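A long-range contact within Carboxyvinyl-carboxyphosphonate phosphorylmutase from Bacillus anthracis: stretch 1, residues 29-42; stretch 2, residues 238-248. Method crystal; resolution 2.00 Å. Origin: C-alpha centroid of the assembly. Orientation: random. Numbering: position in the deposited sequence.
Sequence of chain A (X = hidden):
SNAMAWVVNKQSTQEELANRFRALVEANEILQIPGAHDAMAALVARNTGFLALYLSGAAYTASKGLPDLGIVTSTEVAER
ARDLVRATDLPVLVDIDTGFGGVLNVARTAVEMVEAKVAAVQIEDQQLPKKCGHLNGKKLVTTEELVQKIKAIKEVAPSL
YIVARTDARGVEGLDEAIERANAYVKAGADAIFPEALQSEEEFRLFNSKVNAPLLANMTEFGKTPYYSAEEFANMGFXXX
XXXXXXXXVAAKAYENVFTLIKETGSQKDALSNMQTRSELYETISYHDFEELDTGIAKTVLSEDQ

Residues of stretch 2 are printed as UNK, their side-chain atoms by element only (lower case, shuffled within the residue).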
# COMPACT_ATOMS: atom_id res chain seq x y z
N GLU A 29 29.55 11.39 -3.20
CA GLU A 29 28.39 12.13 -2.72
C GLU A 29 27.43 11.24 -1.94
O GLU A 29 27.24 10.07 -2.26
CB GLU A 29 27.66 12.81 -3.88
CG GLU A 29 27.57 14.33 -3.76
CD GLU A 29 26.47 14.79 -2.81
OE1 GLU A 29 25.30 14.85 -3.25
OE2 GLU A 29 26.77 15.08 -1.63
N ILE A 30 26.82 11.80 -0.90
CA ILE A 30 25.97 11.03 -0.00
C ILE A 30 24.76 10.44 -0.73
O ILE A 30 24.19 11.07 -1.62
CB ILE A 30 25.53 11.87 1.22
CG1 ILE A 30 24.74 11.02 2.22
CG2 ILE A 30 24.74 13.09 0.77
CD1 ILE A 30 25.18 11.20 3.65
N LEU A 31 24.40 9.22 -0.38
CA LEU A 31 23.27 8.54 -1.00
C LEU A 31 22.01 8.72 -0.17
O LEU A 31 21.96 8.33 0.99
CB LEU A 31 23.57 7.05 -1.15
CG LEU A 31 22.43 6.19 -1.68
CD1 LEU A 31 22.11 6.55 -3.13
CD2 LEU A 31 22.75 4.71 -1.55
N GLN A 32 20.99 9.33 -0.77
CA GLN A 32 19.71 9.44 -0.10
C GLN A 32 18.85 8.24 -0.45
O GLN A 32 18.66 7.91 -1.62
CB GLN A 32 19.00 10.74 -0.50
CG GLN A 32 19.69 12.00 -0.03
CD GLN A 32 18.89 13.25 -0.34
OE1 GLN A 32 18.69 13.59 -1.51
NE2 GLN A 32 18.41 13.93 0.69
N ILE A 33 18.34 7.57 0.58
CA ILE A 33 17.55 6.36 0.40
C ILE A 33 16.17 6.51 1.03
O ILE A 33 16.01 6.35 2.23
CB ILE A 33 18.25 5.14 1.02
CG1 ILE A 33 19.68 5.02 0.51
CG2 ILE A 33 17.47 3.87 0.71
CD1 ILE A 33 20.40 3.80 1.03
N PRO A 34 15.17 6.84 0.21
CA PRO A 34 13.80 7.04 0.68
C PRO A 34 13.10 5.74 1.02
O PRO A 34 13.29 4.74 0.33
CB PRO A 34 13.10 7.67 -0.53
CG PRO A 34 14.16 8.01 -1.49
CD PRO A 34 15.29 7.10 -1.23
N GLY A 35 12.29 5.76 2.07
CA GLY A 35 11.42 4.63 2.35
C GLY A 35 10.26 4.61 1.38
O GLY A 35 9.64 5.63 1.11
N ALA A 36 9.97 3.43 0.84
CA ALA A 36 8.80 3.24 -0.00
C ALA A 36 8.01 2.06 0.52
O ALA A 36 8.43 0.92 0.37
CB ALA A 36 9.20 3.02 -1.45
N HIS A 37 6.87 2.32 1.14
CA HIS A 37 6.07 1.26 1.74
C HIS A 37 5.28 0.46 0.72
O HIS A 37 4.78 -0.62 1.02
CB HIS A 37 5.13 1.82 2.81
CG HIS A 37 4.12 2.79 2.29
ND1 HIS A 37 4.41 4.12 2.08
CD2 HIS A 37 2.82 2.62 1.94
CE1 HIS A 37 3.33 4.74 1.62
NE2 HIS A 37 2.35 3.84 1.53
N ASP A 38 5.16 1.00 -0.50
CA ASP A 38 4.47 0.30 -1.57
C ASP A 38 5.03 0.66 -2.95
O ASP A 38 5.89 1.53 -3.07
CB ASP A 38 2.96 0.55 -1.50
CG ASP A 38 2.56 1.95 -1.96
OD1 ASP A 38 3.43 2.81 -2.15
OD2 ASP A 38 1.34 2.18 -2.12
N ALA A 39 4.53 -0.01 -3.99
CA ALA A 39 5.07 0.16 -5.33
C ALA A 39 4.82 1.55 -5.91
O ALA A 39 5.64 2.05 -6.68
CB ALA A 39 4.54 -0.92 -6.26
N MSE A 40 3.71 2.18 -5.55
CA MSE A 40 3.44 3.53 -6.05
C MSE A 40 4.43 4.54 -5.49
O MSE A 40 4.96 5.37 -6.23
CB MSE A 40 2.00 3.97 -5.77
CG MSE A 40 1.69 5.39 -6.25
SE MSE A 40 2.00 5.62 -8.17
CE MSE A 40 1.95 7.56 -8.28
N ALA A 41 4.68 4.46 -4.19
CA ALA A 41 5.69 5.31 -3.56
C ALA A 41 7.06 5.05 -4.18
O ALA A 41 7.84 5.98 -4.37
CB ALA A 41 5.72 5.07 -2.05
N ALA A 42 7.32 3.79 -4.50
CA ALA A 42 8.58 3.41 -5.14
C ALA A 42 8.74 4.08 -6.50
O ALA A 42 9.82 4.55 -6.85
CB ALA A 42 8.66 1.90 -5.27
N UNK A 238 27.69 8.25 4.66
CA UNK A 238 27.75 8.00 3.22
C UNK A 238 26.41 7.58 2.65
O UNK A 238 26.28 7.35 1.45
c UNK A 238 31.24 6.30 3.32
c UNK A 238 28.84 6.97 2.92
o UNK A 238 31.37 5.73 2.24
n UNK A 238 32.01 6.04 4.37
c UNK A 238 30.18 7.36 3.52
N UNK A 239 25.41 7.47 3.51
CA UNK A 239 24.05 7.20 3.08
C UNK A 239 23.08 7.62 4.17
O UNK A 239 23.43 7.62 5.35
c UNK A 239 23.54 4.83 3.92
se UNK A 239 23.76 2.93 3.52
c UNK A 239 23.87 5.72 2.73
c UNK A 239 25.69 2.83 3.72
N UNK A 240 21.86 7.98 3.77
CA UNK A 240 20.86 8.43 4.73
C UNK A 240 19.47 7.97 4.31
O UNK A 240 19.09 8.09 3.15
c UNK A 240 20.89 9.97 4.91
c UNK A 240 20.94 10.66 3.57
c UNK A 240 19.70 10.44 5.73
N UNK A 241 18.72 7.45 5.28
CA UNK A 241 17.39 6.94 5.01
C UNK A 241 16.29 7.87 5.53
O UNK A 241 16.45 8.55 6.54
c UNK A 241 17.17 4.25 7.80
c UNK A 241 17.40 5.58 7.12
c UNK A 241 17.18 5.54 5.61
c UNK A 241 18.14 4.54 4.97
N UNK A 242 15.17 7.88 4.80
CA UNK A 242 13.97 8.60 5.20
C UNK A 242 12.85 7.56 5.22
O UNK A 242 12.03 7.51 4.30
c UNK A 242 17.03 12.35 3.57
c UNK A 242 15.00 11.84 4.71
o UNK A 242 18.11 13.18 3.36
c UNK A 242 14.85 10.66 3.99
c UNK A 242 13.67 9.74 4.22
c UNK A 242 15.83 10.35 3.05
c UNK A 242 16.08 12.68 4.51
c UNK A 242 16.92 11.18 2.84
N UNK A 243 12.83 6.73 6.27
CA UNK A 243 12.15 5.43 6.31
C UNK A 243 10.63 5.47 6.25
O UNK A 243 10.03 4.64 5.55
c UNK A 243 12.57 4.86 7.68
c UNK A 243 13.51 7.02 7.54
c UNK A 243 13.73 5.66 8.10
N UNK A 244 10.01 6.38 6.97
CA UNK A 244 8.57 6.30 7.19
C UNK A 244 7.82 7.48 6.58
O UNK A 244 6.59 7.54 6.60
c UNK A 244 9.26 5.26 9.36
c UNK A 244 8.27 6.20 8.70
c UNK A 244 6.86 5.72 8.95
N UNK A 245 8.58 8.41 6.01
CA UNK A 245 8.04 9.65 5.48
C UNK A 245 6.90 9.42 4.50
O UNK A 245 5.88 10.11 4.55
c UNK A 245 8.71 11.89 4.59
o UNK A 245 10.35 10.40 5.54
c UNK A 245 9.14 10.45 4.77
N UNK A 246 7.06 8.44 3.61
CA UNK A 246 6.05 8.16 2.59
C UNK A 246 4.68 7.85 3.19
O UNK A 246 3.66 8.29 2.67
o UNK A 246 6.54 5.78 2.42
c UNK A 246 6.50 7.00 1.69
N UNK A 247 4.67 7.10 4.29
CA UNK A 247 3.42 6.73 4.93
C UNK A 247 2.86 7.86 5.79
O UNK A 247 1.65 8.01 5.92
c UNK A 247 2.38 4.98 6.56
c UNK A 247 2.14 3.49 6.35
c UNK A 247 2.57 5.28 8.04
c UNK A 247 3.60 5.45 5.76
N UNK A 248 3.76 8.65 6.38
CA UNK A 248 3.35 9.76 7.22
C UNK A 248 2.55 10.79 6.44
O UNK A 248 1.52 11.27 6.91
n UNK A 248 5.87 8.65 12.09
c UNK A 248 5.34 9.57 8.82
n UNK A 248 8.17 8.51 12.09
c UNK A 248 4.56 10.44 7.85
c UNK A 248 7.04 9.00 11.58
n UNK A 248 7.09 9.83 10.55
c UNK A 248 5.92 10.43 9.92
O HOH W 1 9.84 7.37 3.02

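Position 238 opens the second stretch with three side-chain carbons in a row, the last bearing one oxygen and one nitrogen. CA-to-CB points away from stretch 1, and the side chain comes no nearer than 5.6 Å; the backbone makes the contact, L31 N donating to the carbonyl O of 238 at 3.2 Å. The amide-ended chain is glutamine, Q238.

Position 239 carries an unbranched chain of two carbons, a selenium and a last carbon. The CB of 239 lies 4.1 Å from L31 CB, and the selenium of 239 4.3 Å from I33 CD1. Selenium identifies selenomethionine, M239.

At 240 one carbon bears two others. One of the two outer carbons of 240 lies 4.0 Å from I30 CG1 and equally 4.0 Å from Q32 CG, while the backbone N of 240 donates to L31 O at 2.8 Å and the O of 240 accepts from I33 N at 2.7 Å. The all-carbon fork is valine, V240.

Position 241 has four carbons, forked at the first, with one arm two carbons long; the short arm of 241 lies 4.0 Å from I33 CB. Unequal arms mean isoleucine, I241.

Position 242 shows one carbon leading to a six-carbon ring with an oxygen at its far end. The oxygen borne by the ring of 242 accepts a hydrogen bond from Q32 NE2 at 2.8 Å. This is tyrosine, Y242.

In 243 three carbons close a ring onto the backbone N, which is proline; the CA-to-CB bond of P243 points away, but P243 O lies 3.5 Å from G35 CA. A CB on G35 would fall 2.0 Å from P243 O, a clash, so the missing side chain allows the close approach.

Positions 244 and 245 make no contact with stretch 1. The first has one carbon carrying two, the second one carbon carrying an oxygen and a carbon: V244 and T245.

Position 246 has a single carbon and an oxygen, the latter 2.7 Å from H37 ND1 in a hydrogen bond. This is serine, S246.

Position 247 has four carbons forked at the second, hence leucine; L247 CB sits over one face of the H37 ring, 4.3 Å from its centroid. At 248, three carbons, a nitrogen and a carbon with two more nitrogens make arginine, R248, out of reach.

The contact is a parallel strand pair, extended when Y242 N donates to I33 O (3.1 Å) and G35 N to Y242 O (2.8 Å). L31, I33, M239 and I241 share one face; Q32, P34, V240 and Y242 share the other. Beyond the strands, a water donates to G35 O (2.6 Å) and Y242 O (2.5 Å) and accepts from S246 N (3.0 Å), linking this end of the strand pair to S246.

Stretch 2 (238-248) QMVIYPVTSLR
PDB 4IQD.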